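Local structure of predicted DNA-binding transcriptional regulator (Aliivibrio fischeri ES114, 7DWN) at the interface of chains A and B. The protein binds DNA as a tetrameric LysR-family regulator that activates transcription, probably at cis-regulatory sequences of its target genes. Sequence-based numbering; all coordinates share one arbitrary frame. Chains: chain A/B, Predicted DNA-binding transcriptional regulator.

The interface of chains A and B. Residues chain A 108-109, 112-113, 116; chain B 226, 229-230, 233, 235.
Helix 101-114 of chain A packs against helix 224-232 of chain B and the loop that follows it, with A:Ile108 to A:Gln113 and B:Met226 to B:Leu230 all in helical backbone geometry. A:Pro109 sits at the centre. Its CB meets the side-chain amide nitrogen ND2 of B:Asn233 at 3.4 Å, a van der Waals contact. One methyl of B:Leu230, CD2, lies 4.0 Å from A:Pro109 CA. The leucine CG lies beside its backbone N (chi1 -72°), which carries CD2 towards the proline. B:Ile229 touches the proline ring more loosely, with CG2 4.2 Å from A:Pro109 CG. At one end of the patch the thioether SD of B:Met226 reaches the branch methyl CG2 of A:Ile108 at 3.6 Å. The two side chains are nearly perpendicular. At the other end A:Gln112 and B:Gln235 lie alongside, running antiparallel. A:Gln112 has CG anti to its backbone N (chi1 -173°), so this methylene meets NE2 of B:Gln235 at 3.7 Å. The two amide planes stand 85° apart, and the amides do not pair. No hydrogen bond or salt bridge crosses this patch, so it is held by packing. A:Gln113 and A:Asp116 are poorly ordered at its margin. The patch has a twin with the chains exchanged. It lies in the two-fold pairing of LysR substrate-binding domains, where helix 101-114 of one faces helix 224-232 of the other.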
loop_
_atom_site.group_PDB
_atom_site.type_symbol
_atom_site.label_atom_id
_atom_site.label_comp_id
_atom_site.label_asym_id
_atom_site.label_seq_id
_atom_site.Cartn_x
_atom_site.Cartn_y
_atom_site.Cartn_z
ATOM N N ILE A 108 8.326 28.567 18.221
ATOM C CA ILE A 108 9.033 28.967 17.000
ATOM C C ILE A 108 9.401 30.443 16.993
ATOM O O ILE A 108 10.497 30.774 16.526
ATOM C CB ILE A 108 8.234 28.536 15.762
ATOM C CG1 ILE A 108 8.669 27.139 15.308
ATOM C CG2 ILE A 108 8.413 29.529 14.622
ATOM C CD1 ILE A 108 8.245 26.019 16.225
ATOM N N PRO A 109 8.563 31.380 17.460
ATOM C CA PRO A 109 9.012 32.788 17.475
ATOM C C PRO A 109 10.254 33.032 18.325
ATOM O O PRO A 109 11.159 33.765 17.895
ATOM C CB PRO A 109 7.785 33.545 18.010
ATOM C CG PRO A 109 6.847 32.492 18.546
ATOM C CD PRO A 109 7.119 31.275 17.730
ATOM N N GLN A 112 13.146 31.700 16.489
ATOM C CA GLN A 112 13.421 32.573 15.357
ATOM C C GLN A 112 14.228 33.781 15.793
ATOM O O GLN A 112 15.117 34.242 15.068
ATOM C CB GLN A 112 12.100 33.010 14.719
ATOM C CG GLN A 112 12.237 33.795 13.429
ATOM C CD GLN A 112 12.427 32.899 12.224
ATOM O OE1 GLN A 112 12.472 31.675 12.348
ATOM N NE2 GLN A 112 12.537 33.504 11.047
ATOM N N GLN A 113 13.930 34.311 16.979
ATOM C CA GLN A 113 14.750 35.400 17.492
ATOM C C GLN A 113 16.129 34.901 17.909
ATOM O O GLN A 113 17.126 35.612 17.744
ATOM C CB GLN A 113 14.053 36.100 18.655
ATOM C CG GLN A 113 14.813 37.321 19.149
ATOM C CD GLN A 113 15.282 38.213 18.014
ATOM O OE1 GLN A 113 14.531 38.504 17.082
ATOM N NE2 GLN A 113 16.537 38.646 18.084
ATOM N N ASP A 116 18.928 35.175 15.531
ATOM C CA ASP A 116 19.463 36.497 15.222
ATOM C C ASP A 116 20.617 36.924 16.122
ATOM O O ASP A 116 21.252 37.943 15.834
ATOM C CB ASP A 116 18.353 37.555 15.302
ATOM C CG ASP A 116 17.216 37.280 14.344
ATOM O OD1 ASP A 116 17.144 36.153 13.811
ATOM O OD2 ASP A 116 16.393 38.193 14.124
ATOM N N MET B 226 0.825 30.960 12.457
ATOM C CA MET B 226 2.279 31.042 12.552
ATOM C C MET B 226 2.814 32.228 11.760
ATOM O O MET B 226 3.599 33.037 12.274
ATOM C CB MET B 226 2.904 29.741 12.050
ATOM C CG MET B 226 4.411 29.664 12.212
ATOM S SD MET B 226 4.850 29.505 13.946
ATOM C CE MET B 226 3.547 28.397 14.459
ATOM N N ILE B 229 1.795 35.501 13.487
ATOM C CA ILE B 229 2.619 35.799 14.654
ATOM C C ILE B 229 3.986 36.307 14.218
ATOM O O ILE B 229 4.497 37.301 14.751
ATOM C CB ILE B 229 2.735 34.557 15.556
ATOM C CG1 ILE B 229 1.413 34.307 16.288
ATOM C CG2 ILE B 229 3.882 34.716 16.544
ATOM C CD1 ILE B 229 1.332 32.956 16.967
ATOM N N LEU B 230 4.597 35.642 13.233
ATOM C CA LEU B 230 5.920 36.071 12.785
ATOM C C LEU B 230 5.868 37.416 12.066
ATOM O O LEU B 230 6.850 38.163 12.087
ATOM C CB LEU B 230 6.553 35.003 11.895
ATOM C CG LEU B 230 7.029 33.738 12.613
ATOM C CD1 LEU B 230 7.871 32.879 11.688
ATOM C CD2 LEU B 230 7.808 34.095 13.868
ATOM N N ASN B 233 5.798 39.913 14.842
ATOM C CA ASN B 233 7.138 40.064 15.397
ATOM C C ASN B 233 8.100 40.754 14.434
ATOM O O ASN B 233 9.320 40.675 14.633
ATOM C CB ASN B 233 7.698 38.701 15.814
ATOM C CG ASN B 233 7.019 38.147 17.053
ATOM O OD1 ASN B 233 6.329 38.870 17.771
ATOM N ND2 ASN B 233 7.219 36.860 17.314
ATOM N N GLN B 235 9.122 40.119 11.477
ATOM C CA GLN B 235 10.071 39.251 10.790
ATOM C C GLN B 235 9.982 39.356 9.274
ATOM O O GLN B 235 10.982 39.117 8.588
ATOM C CB GLN B 235 9.863 37.794 11.212
ATOM C CG GLN B 235 10.191 37.525 12.666
ATOM C CD GLN B 235 11.617 37.901 13.013
ATOM O OE1 GLN B 235 11.856 38.700 13.918
ATOM N NE2 GLN B 235 12.575 37.325 12.294
#